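Putative Acetyltransferase (PDB 3DDD) binds coenzyme A through a GNAT-type domain and is probably an acyltransferase that transfers groups other than amino-acyl groups. Local coordinates at residues I36-Y41 against G45-V50; P27-D32 against C65-L70; G90-K95 against Y131-K136. All coordinates share one frame; numbering follows the deposited sequence.

Contact 1. Residues I36-Y41 against G45-V50. With COA (coenzyme A), chain B.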
loop_
_atom_site.group_PDB
_atom_site.type_symbol
_atom_site.label_atom_id
_atom_site.label_comp_id
_atom_site.label_asym_id
_atom_site.label_seq_id
_atom_site.Cartn_x
_atom_site.Cartn_y
_atom_site.Cartn_z
ATOM N N ILE A 36 4.888 -16.384 -4.302
ATOM C CA ILE A 36 3.438 -16.271 -4.356
ATOM C C ILE A 36 3.054 -15.001 -5.088
ATOM O O ILE A 36 2.185 -15.033 -5.989
ATOM C CB ILE A 36 2.771 -16.270 -2.971
ATOM C CG1 ILE A 36 2.900 -17.654 -2.327
ATOM C CG2 ILE A 36 1.306 -15.917 -3.111
ATOM C CD1 ILE A 36 3.013 -17.620 -0.853
ATOM N N PHE A 37 3.703 -13.892 -4.721
ATOM C CA PHE A 37 3.301 -12.587 -5.247
ATOM C C PHE A 37 3.537 -12.496 -6.757
ATOM O O PHE A 37 2.691 -12.006 -7.461
ATOM C CB PHE A 37 3.999 -11.434 -4.532
ATOM C CG PHE A 37 3.732 -10.108 -5.165
ATOM C CD1 PHE A 37 2.637 -9.361 -4.794
ATOM C CD2 PHE A 37 4.560 -9.621 -6.167
ATOM C CE1 PHE A 37 2.385 -8.132 -5.388
ATOM C CE2 PHE A 37 4.316 -8.404 -6.759
ATOM C CZ PHE A 37 3.234 -7.658 -6.378
ATOM N N ILE A 38 4.679 -13.004 -7.224
ATOM C CA ILE A 38 5.088 -12.944 -8.621
ATOM C C ILE A 38 4.183 -13.817 -9.497
ATOM O O ILE A 38 3.806 -13.417 -10.595
ATOM C CB ILE A 38 6.583 -13.372 -8.757
ATOM C CG1 ILE A 38 7.503 -12.241 -8.258
ATOM C CG2 ILE A 38 6.934 -13.730 -10.186
ATOM C CD1 ILE A 38 8.971 -12.668 -8.222
ATOM N N ASP A 39 3.882 -15.025 -9.027
ATOM C CA ASP A 39 2.812 -15.855 -9.591
ATOM C C ASP A 39 1.448 -15.109 -9.598
ATOM O O ASP A 39 0.895 -14.781 -10.662
ATOM C CB ASP A 39 2.752 -17.177 -8.825
ATOM C CG ASP A 39 1.754 -18.148 -9.395
ATOM O OD1 ASP A 39 0.716 -17.718 -9.920
ATOM O OD2 ASP A 39 1.983 -19.360 -9.299
ATOM N N ALA A 40 0.921 -14.800 -8.431
ATOM C CA ALA A 40 -0.411 -14.236 -8.369
ATOM C C ALA A 40 -0.561 -12.973 -9.249
ATOM O O ALA A 40 -1.542 -12.828 -9.946
ATOM C CB ALA A 40 -0.812 -13.958 -6.899
ATOM N N TYR A 41 0.411 -12.071 -9.216
ATOM C CA TYR A 41 0.310 -10.785 -9.920
ATOM C C TYR A 41 0.990 -10.783 -11.308
ATOM O O TYR A 41 1.003 -9.752 -11.956
ATOM C CB TYR A 41 0.889 -9.643 -9.043
ATOM C CG TYR A 41 0.045 -9.248 -7.825
ATOM C CD1 TYR A 41 0.102 -9.986 -6.650
ATOM C CD2 TYR A 41 -0.796 -8.127 -7.851
ATOM C CE1 TYR A 41 -0.636 -9.616 -5.513
ATOM C CE2 TYR A 41 -1.574 -7.747 -6.712
ATOM C CZ TYR A 41 -1.479 -8.505 -5.544
ATOM O OH TYR A 41 -2.223 -8.185 -4.407
ATOM N N GLY A 45 8.752 -7.992 -13.618
ATOM C CA GLY A 45 9.913 -7.231 -13.135
ATOM C C GLY A 45 10.945 -8.044 -12.380
ATOM O O GLY A 45 10.782 -9.256 -12.197
ATOM N N PRO A 46 12.002 -7.379 -11.895
ATOM C CA PRO A 46 13.034 -8.094 -11.160
ATOM C C PRO A 46 12.576 -8.520 -9.744
ATOM O O PRO A 46 11.857 -7.788 -9.068
ATOM C CB PRO A 46 14.195 -7.079 -11.099
ATOM C CG PRO A 46 13.538 -5.755 -11.148
ATOM C CD PRO A 46 12.272 -5.930 -11.961
ATOM N N ARG A 47 13.039 -9.693 -9.324
ATOM C CA ARG A 47 12.672 -10.308 -8.056
ATOM C C ARG A 47 12.982 -9.445 -6.821
ATOM O O ARG A 47 12.134 -9.244 -5.937
ATOM C CB ARG A 47 13.442 -11.627 -7.925
ATOM C CG ARG A 47 12.591 -12.827 -7.611
ATOM C CD ARG A 47 13.424 -13.979 -7.106
ATOM N NE ARG A 47 12.850 -14.581 -5.900
ATOM C CZ ARG A 47 11.774 -15.360 -5.876
ATOM N NH1 ARG A 47 11.117 -15.637 -6.995
ATOM N NH2 ARG A 47 11.346 -15.859 -4.721
ATOM N N GLU A 48 14.219 -8.967 -6.776
ATOM C CA GLU A 48 14.754 -8.153 -5.702
ATOM C C GLU A 48 13.836 -6.990 -5.369
ATOM O O GLU A 48 13.732 -6.541 -4.239
ATOM C CB GLU A 48 16.136 -7.634 -6.144
ATOM C CG GLU A 48 16.921 -6.863 -5.090
ATOM C CD GLU A 48 16.425 -5.439 -4.891
ATOM O OE1 GLU A 48 15.850 -4.850 -5.840
ATOM O OE2 GLU A 48 16.613 -4.914 -3.767
ATOM N N SER A 49 13.164 -6.492 -6.377
ATOM C CA SER A 49 12.207 -5.425 -6.191
ATOM C C SER A 49 11.151 -5.819 -5.147
ATOM O O SER A 49 10.869 -5.067 -4.203
ATOM C CB SER A 49 11.557 -5.145 -7.548
ATOM O OG SER A 49 11.055 -3.847 -7.564
ATOM N N VAL A 50 10.559 -7.000 -5.339
ATOM C CA VAL A 50 9.490 -7.513 -4.466
ATOM C C VAL A 50 10.072 -7.904 -3.100
ATOM O O VAL A 50 9.482 -7.606 -2.077
ATOM C CB VAL A 50 8.754 -8.744 -5.096
ATOM C CG1 VAL A 50 7.439 -9.064 -4.352
ATOM C CG2 VAL A 50 8.479 -8.502 -6.588
HETATM N N1A COA B . -12.221 -12.652 -11.274
HETATM C C2A COA B . -13.268 -12.094 -10.584
HETATM N N3A COA B . -13.452 -12.411 -9.254
HETATM C C4A COA B . -12.582 -13.281 -8.662
HETATM C C5A COA B . -11.515 -13.837 -9.332
HETATM C C6A COA B . -11.347 -13.517 -10.658
HETATM N N6A COA B . -10.546 -14.301 -11.346
HETATM N N7A COA B . -10.818 -14.653 -8.508
HETATM C C8A COA B . -11.424 -14.591 -7.304
HETATM N N9A COA B . -12.507 -13.744 -7.396
HETATM C C1B COA B . -13.375 -13.250 -6.312
HETATM C C2B COA B . -14.780 -13.820 -6.454
HETATM O O2B COA B . -15.762 -12.974 -5.933
HETATM C C3B COA B . -14.690 -15.046 -5.588
HETATM O O3B COA B . -15.954 -15.469 -5.208
HETATM P P3B COA B . -16.811 -16.487 -6.110
HETATM O O7A COA B . -17.978 -17.000 -5.276
HETATM O O8A COA B . -15.918 -17.643 -6.459
HETATM O O9A COA B . -17.439 -15.700 -7.210
HETATM C C4B COA B . -13.878 -14.484 -4.448
HETATM O O4B COA B . -12.869 -13.747 -5.101
HETATM C C5B COA B . -13.289 -15.509 -3.504
HETATM O O5B COA B . -12.660 -16.501 -4.243
HETATM P P1A COA B . -11.407 -17.244 -3.600
HETATM O O1A COA B . -11.303 -18.619 -4.204
HETATM O O2A COA B . -11.472 -17.320 -2.098
HETATM O O3A COA B . -10.232 -16.253 -4.058
HETATM P P2A COA B . -8.755 -16.763 -4.424
HETATM O O4A COA B . -8.211 -17.891 -3.622
HETATM O O5A COA B . -8.688 -17.050 -5.914
HETATM O O6A COA B . -7.886 -15.412 -4.206
HETATM C CBP COA B . -7.278 -13.131 -5.048
HETATM C CCP COA B . -8.363 -14.189 -4.736
HETATM C CDP COA B . -6.262 -13.155 -3.906
HETATM C CEP COA B . -7.990 -11.769 -5.066
HETATM C CAP COA B . -6.660 -13.181 -6.461
HETATM O OAP COA B . -7.097 -14.262 -7.220
HETATM C C9P COA B . -5.159 -13.037 -6.588
HETATM O O9P COA B . -4.229 -13.693 -5.832
HETATM N N8P COA B . -4.681 -12.222 -7.502
HETATM C C7P COA B . -3.620 -11.338 -7.108
HETATM C C6P COA B . -3.700 -9.998 -7.784
HETATM C C5P COA B . -5.081 -9.439 -7.775
HETATM O O5P COA B . -5.537 -9.129 -8.905
HETATM N N4P COA B . -5.736 -9.327 -6.583
HETATM C C3P COA B . -5.202 -8.943 -5.255
HETATM C C2P COA B . -5.264 -7.440 -4.847
HETATM S S1P COA B . -6.863 -6.715 -4.305
#
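F37 lays the CD2 side of its ring against V50, whose CG1 methyl sits 3.4 Å from F37 CD2 and meets the ring obliquely. The CG2 methyl of V50 lies a little farther from the same side of the ring, so both branches of the valine are used. F37 reaches across because CG is anti to the backbone N (chi1 173°), which swings the ring toward helix 47-60. The next residue, I38, reaches the start of that helix with its CD1 end: I38 CD1 packs 3.7 Å from R47 CG, the two side chains crossing at about a right angle, while I38 CG1 makes a looser contact with V50 CG2. The arginine bends at chi3 and carries its guanidinium back over helix 30-41, where NH2 pairs with E31 and bonds S35 OG. R47 CG, and more loosely NH1, thus flank I38 CD1, while the guanidinium's charge is met by the carboxylate.

Facing the ligand, the pantetheine carbon COA C6P lies over one face of the Y41 ring, 3.2 Å above its plane and toward the rim; on the opposite face lies F37 CE1. The Y41 hydroxyl bonds M92 O, which fixes the ring's outer end beside the cofactor. The pair of helices joined by a short turn after the first strand is characteristic of the GNAT fold, and here the first helix also walls the coenzyme A pocket.

Contact 2. Residues P27-D32 against C65-L70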
loop_
_atom_site.group_PDB
_atom_site.type_symbol
_atom_site.label_atom_id
_atom_site.label_comp_id
_atom_site.label_asym_id
_atom_site.label_seq_id
_atom_site.Cartn_x
_atom_site.Cartn_y
_atom_site.Cartn_z
ATOM N N PRO A 27 10.478 -13.469 8.752
ATOM C CA PRO A 27 11.366 -13.127 7.640
ATOM C C PRO A 27 12.025 -14.333 6.946
ATOM O O PRO A 27 12.517 -14.188 5.820
ATOM C CB PRO A 27 12.414 -12.201 8.302
ATOM C CG PRO A 27 11.709 -11.676 9.530
ATOM C CD PRO A 27 10.953 -12.875 10.013
ATOM N N ASP A 28 12.027 -15.510 7.565
ATOM C CA ASP A 28 12.506 -16.695 6.835
ATOM C C ASP A 28 11.588 -17.078 5.687
ATOM O O ASP A 28 12.003 -17.845 4.844
ATOM C CB ASP A 28 12.673 -17.924 7.728
ATOM C CG ASP A 28 13.542 -17.647 8.955
ATOM O OD1 ASP A 28 14.428 -16.745 8.890
ATOM O OD2 ASP A 28 13.316 -18.333 9.984
ATOM N N ASP A 29 10.350 -16.559 5.664
ATOM C CA ASP A 29 9.399 -16.879 4.612
ATOM C C ASP A 29 9.414 -15.903 3.410
ATOM O O ASP A 29 8.530 -15.991 2.540
ATOM C CB ASP A 29 7.989 -16.903 5.191
ATOM C CG ASP A 29 7.812 -17.974 6.222
ATOM O OD1 ASP A 29 7.987 -19.162 5.907
ATOM O OD2 ASP A 29 7.493 -17.639 7.358
ATOM N N ILE A 30 10.404 -15.005 3.350
ATOM C CA ILE A 30 10.402 -13.924 2.347
ATOM C C ILE A 30 10.422 -14.463 0.919
ATOM O O ILE A 30 9.685 -13.979 0.063
ATOM C CB ILE A 30 11.569 -12.899 2.576
ATOM C CG1 ILE A 30 11.259 -12.008 3.778
ATOM C CG2 ILE A 30 11.769 -11.948 1.378
ATOM C CD1 ILE A 30 10.345 -10.855 3.442
ATOM N N GLU A 31 11.241 -15.472 0.665
ATOM C CA GLU A 31 11.340 -16.006 -0.680
ATOM C C GLU A 31 9.989 -16.589 -1.124
ATOM O O GLU A 31 9.529 -16.327 -2.242
ATOM C CB GLU A 31 12.482 -17.017 -0.803
ATOM C CG GLU A 31 13.946 -16.396 -0.714
ATOM C CD GLU A 31 14.230 -15.216 -1.693
ATOM O OE1 GLU A 31 13.561 -15.082 -2.745
ATOM O OE2 GLU A 31 15.135 -14.396 -1.402
ATOM N N ASP A 32 9.345 -17.348 -0.243
ATOM C CA ASP A 32 8.027 -17.887 -0.557
ATOM C C ASP A 32 6.990 -16.797 -0.796
ATOM O O ASP A 32 6.171 -16.901 -1.706
ATOM C CB ASP A 32 7.550 -18.853 0.545
ATOM C CG ASP A 32 8.373 -20.125 0.597
ATOM O OD1 ASP A 32 9.187 -20.349 -0.335
ATOM O OD2 ASP A 32 8.180 -20.916 1.541
ATOM N N CYS A 65 1.592 -10.825 8.565
ATOM C CA CYS A 65 1.471 -11.621 7.366
ATOM C C CYS A 65 1.049 -13.065 7.678
ATOM O O CYS A 65 1.706 -13.781 8.432
ATOM C CB CYS A 65 2.758 -11.554 6.560
ATOM S SG CYS A 65 2.685 -12.574 5.061
ATOM N N LEU A 66 -0.085 -13.456 7.102
ATOM C CA LEU A 66 -0.569 -14.853 7.145
ATOM C C LEU A 66 -0.211 -15.573 5.850
ATOM O O LEU A 66 -0.373 -15.006 4.772
ATOM C CB LEU A 66 -2.080 -14.907 7.396
ATOM C CG LEU A 66 -2.512 -14.397 8.781
ATOM C CD1 LEU A 66 -3.942 -14.714 8.940
ATOM C CD2 LEU A 66 -1.654 -14.999 9.915
ATOM N N LEU A 67 0.320 -16.797 5.974
ATOM C CA LEU A 67 0.742 -17.623 4.825
ATOM C C LEU A 67 -0.014 -18.935 4.848
ATOM O O LEU A 67 -0.135 -19.517 5.919
ATOM C CB LEU A 67 2.226 -17.956 4.899
ATOM C CG LEU A 67 3.281 -16.895 4.616
ATOM C CD1 LEU A 67 4.581 -17.614 4.623
ATOM C CD2 LEU A 67 3.071 -16.174 3.301
ATOM N N ALA A 68 -0.513 -19.378 3.683
ATOM C CA ALA A 68 -1.277 -20.635 3.532
ATOM C C ALA A 68 -0.426 -21.656 2.779
ATOM O O ALA A 68 0.146 -21.363 1.733
ATOM C CB ALA A 68 -2.581 -20.396 2.792
ATOM N N PHE A 69 -0.321 -22.838 3.342
ATOM C CA PHE A 69 0.552 -23.869 2.845
ATOM C C PHE A 69 -0.296 -25.104 2.597
ATOM O O PHE A 69 -1.138 -25.460 3.427
ATOM C CB PHE A 69 1.612 -24.213 3.905
ATOM C CG PHE A 69 2.702 -23.199 4.039
ATOM C CD1 PHE A 69 3.860 -23.297 3.282
ATOM C CD2 PHE A 69 2.598 -22.162 4.955
ATOM C CE1 PHE A 69 4.883 -22.361 3.421
ATOM C CE2 PHE A 69 3.612 -21.225 5.090
ATOM C CZ PHE A 69 4.753 -21.327 4.331
ATOM N N LEU A 70 -0.098 -25.745 1.453
ATOM C CA LEU A 70 -0.630 -27.084 1.239
ATOM C C LEU A 70 0.562 -28.014 1.193
ATOM O O LEU A 70 1.236 -28.092 0.162
ATOM C CB LEU A 70 -1.445 -27.169 -0.051
ATOM C CG LEU A 70 -2.114 -28.523 -0.277
ATOM C CD1 LEU A 70 -3.136 -28.904 0.831
ATOM C CD2 LEU A 70 -2.762 -28.540 -1.666
#
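D29 and L67 meet where the 3-10 turn leading into helix 30-41, and the helix's first turn, pack on strand 65-70, a helix-on-sheet contact of the GNAT fold. Van der Waals contact comes first. The CD1 methyl of L67 lies over the face of the D29 carboxylate, 3.6 Å from D29 CG and equally far from its two oxygens, and 3.5 Å from D29 CB; the two side chains cross obliquely. In L67, CG is anti to the carbonyl carbon (chi1 -73°), and the extended continuation of the chain brings CD1 over the aspartate.

Ionic and polar bonds hold D29 from outside the pair. D29 OD1 forms a salt bridge with R23 of the neighbouring strand 21-24, and D29 OD2 accepts from T26 N, which fixes the carboxylate's rotation. With an alanine here both oxygens go, which is likely to leave R23 without its buried mate and T26 N without its acceptor, and would probably leave L67 CD1 covered by CB alone, without the carboxylate beneath it.

The third kind of contact is carboxylate oxygen against aromatic edge, an approach that suits the slightly positive ring hydrogens but is long enough to be weak. F69 turns the rim of its ring to two acids. D29 OD1 lies 4.2 Å from F69 CZ, near the ring plane, with the carboxylate turned 57° from the ring. D32, in the helix itself, brings OD2 to 4.1 Å from F69 CE1, again near the ring plane, its carboxylate turned 66°.

Contact 3. Residues G90-K95 against Y131-K136. With COA (coenzyme A), chain B.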
loop_
_atom_site.group_PDB
_atom_site.type_symbol
_atom_site.label_atom_id
_atom_site.label_comp_id
_atom_site.label_asym_id
_atom_site.label_seq_id
_atom_site.Cartn_x
_atom_site.Cartn_y
_atom_site.Cartn_z
ATOM N N GLY A 90 -3.529 -5.548 2.716
ATOM C CA GLY A 90 -2.863 -5.540 1.441
ATOM C C GLY A 90 -2.088 -6.797 1.132
ATOM O O GLY A 90 -2.019 -7.719 1.955
ATOM N N LEU A 91 -1.564 -6.870 -0.090
ATOM C CA LEU A 91 -0.644 -7.951 -0.485
ATOM C C LEU A 91 -1.334 -9.334 -0.531
ATOM O O LEU A 91 -0.693 -10.363 -0.395
ATOM C CB LEU A 91 0.637 -7.935 0.414
ATOM C CG LEU A 91 1.539 -6.678 0.395
ATOM C CD1 LEU A 91 2.931 -6.870 1.104
ATOM C CD2 LEU A 91 1.784 -6.220 -1.061
HETATM N N MSE A 92 -2.653 -9.345 -0.766
HETATM C CA MSE A 92 -3.376 -10.589 -1.011
HETATM C C MSE A 92 -2.946 -11.244 -2.343
HETATM O O MSE A 92 -2.843 -10.591 -3.375
HETATM C CB MSE A 92 -4.878 -10.354 -1.047
HETATM C CG MSE A 92 -5.484 -9.835 0.246
HETATM SE SE MSE A 92 -5.728 -11.179 1.606
HETATM C CE MSE A 92 -6.891 -12.388 0.596
ATOM N N GLY A 93 -2.754 -12.554 -2.303
ATOM C CA GLY A 93 -2.205 -13.289 -3.416
ATOM C C GLY A 93 -2.331 -14.775 -3.197
ATOM O O GLY A 93 -1.948 -15.283 -2.139
ATOM N N VAL A 94 -2.887 -15.468 -4.198
ATOM C CA VAL A 94 -2.893 -16.929 -4.238
ATOM C C VAL A 94 -2.363 -17.352 -5.577
ATOM O O VAL A 94 -2.735 -16.793 -6.604
ATOM C CB VAL A 94 -4.293 -17.458 -3.987
ATOM C CG1 VAL A 94 -4.407 -19.000 -4.249
ATOM C CG2 VAL A 94 -4.698 -17.082 -2.531
ATOM N N LYS A 95 -1.465 -18.334 -5.557
ATOM C CA LYS A 95 -0.798 -18.801 -6.761
ATOM C C LYS A 95 -1.851 -19.266 -7.738
ATOM O O LYS A 95 -2.809 -19.888 -7.334
ATOM C CB LYS A 95 0.158 -19.940 -6.422
ATOM C CG LYS A 95 1.516 -19.499 -5.872
ATOM C CD LYS A 95 2.349 -20.737 -5.588
ATOM C CE LYS A 95 3.810 -20.424 -5.336
ATOM N NZ LYS A 95 4.520 -21.686 -5.100
ATOM N N TYR A 131 -12.198 -7.586 -5.583
ATOM C CA TYR A 131 -13.407 -6.835 -5.258
ATOM C C TYR A 131 -14.532 -7.722 -4.744
ATOM O O TYR A 131 -15.147 -7.419 -3.710
ATOM C CB TYR A 131 -13.856 -6.016 -6.486
ATOM C CG TYR A 131 -15.023 -5.092 -6.207
ATOM C CD1 TYR A 131 -14.803 -3.825 -5.706
ATOM C CD2 TYR A 131 -16.329 -5.491 -6.447
ATOM C CE1 TYR A 131 -15.834 -2.988 -5.428
ATOM C CE2 TYR A 131 -17.408 -4.645 -6.149
ATOM C CZ TYR A 131 -17.140 -3.395 -5.640
ATOM O OH TYR A 131 -18.145 -2.504 -5.353
ATOM N N GLY A 132 -14.812 -8.814 -5.458
ATOM C CA GLY A 132 -15.913 -9.693 -5.097
ATOM C C GLY A 132 -15.723 -10.424 -3.779
ATOM O O GLY A 132 -16.682 -10.765 -3.125
ATOM N N LEU A 133 -14.483 -10.734 -3.435
ATOM C CA LEU A 133 -14.131 -11.318 -2.137
ATOM C C LEU A 133 -14.506 -10.327 -1.029
ATOM O O LEU A 133 -15.261 -10.639 -0.121
ATOM C CB LEU A 133 -12.628 -11.644 -2.116
ATOM C CG LEU A 133 -12.005 -12.666 -1.148
ATOM C CD1 LEU A 133 -10.585 -13.120 -1.632
ATOM C CD2 LEU A 133 -11.909 -12.095 0.234
ATOM N N TYR A 134 -14.020 -9.099 -1.133
ATOM C CA TYR A 134 -14.180 -8.122 -0.038
ATOM C C TYR A 134 -15.659 -7.710 0.156
ATOM O O TYR A 134 -16.110 -7.410 1.271
ATOM C CB TYR A 134 -13.292 -6.907 -0.293
ATOM C CG TYR A 134 -11.850 -7.286 -0.663
ATOM C CD1 TYR A 134 -11.135 -8.210 0.071
ATOM C CD2 TYR A 134 -11.228 -6.714 -1.761
ATOM C CE1 TYR A 134 -9.796 -8.546 -0.290
ATOM C CE2 TYR A 134 -9.920 -7.012 -2.104
ATOM C CZ TYR A 134 -9.222 -7.948 -1.385
ATOM O OH TYR A 134 -7.952 -8.247 -1.782
ATOM N N LYS A 135 -16.400 -7.708 -0.931
ATOM C CA LYS A 135 -17.813 -7.362 -0.886
ATOM C C LYS A 135 -18.622 -8.371 -0.079
ATOM O O LYS A 135 -19.556 -7.988 0.597
ATOM C CB LYS A 135 -18.368 -7.201 -2.318
ATOM C CG LYS A 135 -19.617 -6.319 -2.366
ATOM C CD LYS A 135 -19.739 -5.476 -3.626
ATOM C CE LYS A 135 -20.362 -4.095 -3.351
ATOM N NZ LYS A 135 -19.474 -3.276 -2.443
ATOM N N LYS A 136 -18.234 -9.653 -0.133
ATOM C CA LYS A 136 -18.845 -10.704 0.681
ATOM C C LYS A 136 -18.726 -10.427 2.187
ATOM O O LYS A 136 -19.567 -10.881 2.926
ATOM C CB LYS A 136 -18.209 -12.067 0.399
ATOM C CG LYS A 136 -18.603 -12.741 -0.913
ATOM C CD LYS A 136 -17.686 -13.955 -1.230
ATOM C CE LYS A 136 -18.073 -14.636 -2.563
ATOM N NZ LYS A 136 -17.549 -16.043 -2.566
HETATM N N1A COA B . -12.221 -12.652 -11.274
HETATM C C2A COA B . -13.268 -12.094 -10.584
HETATM N N3A COA B . -13.452 -12.411 -9.254
HETATM C C4A COA B . -12.582 -13.281 -8.662
HETATM C C5A COA B . -11.515 -13.837 -9.332
HETATM C C6A COA B . -11.347 -13.517 -10.658
HETATM N N6A COA B . -10.546 -14.301 -11.346
HETATM N N7A COA B . -10.818 -14.653 -8.508
HETATM C C8A COA B . -11.424 -14.591 -7.304
HETATM N N9A COA B . -12.507 -13.744 -7.396
HETATM C C1B COA B . -13.375 -13.250 -6.312
HETATM C C2B COA B . -14.780 -13.820 -6.454
HETATM O O2B COA B . -15.762 -12.974 -5.933
HETATM C C3B COA B . -14.690 -15.046 -5.588
HETATM O O3B COA B . -15.954 -15.469 -5.208
HETATM P P3B COA B . -16.811 -16.487 -6.110
HETATM O O7A COA B . -17.978 -17.000 -5.276
HETATM O O8A COA B . -15.918 -17.643 -6.459
HETATM O O9A COA B . -17.439 -15.700 -7.210
HETATM C C4B COA B . -13.878 -14.484 -4.448
HETATM O O4B COA B . -12.869 -13.747 -5.101
HETATM C C5B COA B . -13.289 -15.509 -3.504
HETATM O O5B COA B . -12.660 -16.501 -4.243
HETATM P P1A COA B . -11.407 -17.244 -3.600
HETATM O O1A COA B . -11.303 -18.619 -4.204
HETATM O O2A COA B . -11.472 -17.320 -2.098
HETATM O O3A COA B . -10.232 -16.253 -4.058
HETATM P P2A COA B . -8.755 -16.763 -4.424
HETATM O O4A COA B . -8.211 -17.891 -3.622
HETATM O O5A COA B . -8.688 -17.050 -5.914
HETATM O O6A COA B . -7.886 -15.412 -4.206
HETATM C CBP COA B . -7.278 -13.131 -5.048
HETATM C CCP COA B . -8.363 -14.189 -4.736
HETATM C CDP COA B . -6.262 -13.155 -3.906
HETATM C CEP COA B . -7.990 -11.769 -5.066
HETATM C CAP COA B . -6.660 -13.181 -6.461
HETATM O OAP COA B . -7.097 -14.262 -7.220
HETATM C C9P COA B . -5.159 -13.037 -6.588
HETATM O O9P COA B . -4.229 -13.693 -5.832
HETATM N N8P COA B . -4.681 -12.222 -7.502
HETATM C C7P COA B . -3.620 -11.338 -7.108
HETATM C C6P COA B . -3.700 -9.998 -7.784
HETATM C C5P COA B . -5.081 -9.439 -7.775
HETATM O O5P COA B . -5.537 -9.129 -8.905
HETATM N N4P COA B . -5.736 -9.327 -6.583
HETATM C C3P COA B . -5.202 -8.943 -5.255
HETATM C C2P COA B . -5.264 -7.440 -4.847
HETATM S S1P COA B . -6.863 -6.715 -4.305
#
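M92 and Y134 carry this contact, which spans the cleft between the end of strand 86-94 and helix 131-136. Along the strand, M92, a selenomethionine, is the residue that reaches the helix. Its chain bends at chi2 and chi3 and slides past the tyrosine in the opposite direction, leaving M92 CG 3.6 Å from Y134 OH, at the edge of the ring and near its plane. The bent tip then brings M92 CE to L133 CD1, a looser apolar contact at 4.4 Å. Behind these groups, F108 of helix 103-118 touches M92, L133 and Y134 alike, so the three share one hydrophobic backing.

The backbone of M92 borders the cofactor as well, M92 O lying 3.4 Å from COA C3P. At G93 the strand runs close to the pantetheine, with G93 CA 3.2 Å from COA O9P. Next, V94 donates its backbone N to the same carbonyl, V94 N to COA O9P measuring 2.8 Å with a nearly straight N-H...O angle of 160°. The valine's CG2 methyl lies beside the pyrophosphate oxygen O4A.

From the helix side, Y134 OH stands 3.1 Å from COA S1P, the sulfur lying in the plane of the ring at its edge. L133 sets CB and CG against the ribose, and its CD1 approaches the link between pyrophosphate and pantetheine. K136, extended beyond CG, places NZ 2.9 Å from COA O7A and also bonds COA O3B, so its ammonium grips the 3'-phosphate twice. A strand whose backbone N-H bonds the pantetheine, facing a helix whose tyrosine stands by the thiol, is the coenzyme A site of the GNAT fold, where acetyl-CoA would be expected to bind.

In the fold
Contacts 1 and 2 share helix 30-41: contact 2 seats its first turn, and the 3-10 turn before it, on strand 65-70, and contact 1 joins its later turns to helix 47-60. Their centres are 14 Å apart, and the salt bridge from R47 NH2 to E31 OE1 (3.1 Å) ties them directly. Contact 3 comes later in the chain, its centre about 17 Å from each of the other two. It meets contact 1 at the cofactor, where Y41 OH lies 2.7 Å from M92 O, a probable hydrogen bond, and A40 CB packs on V94 O. Contacts 1 and 3 both touch coenzyme A, whereas the L67 side chain in contact 2 remains about 12 Å from it.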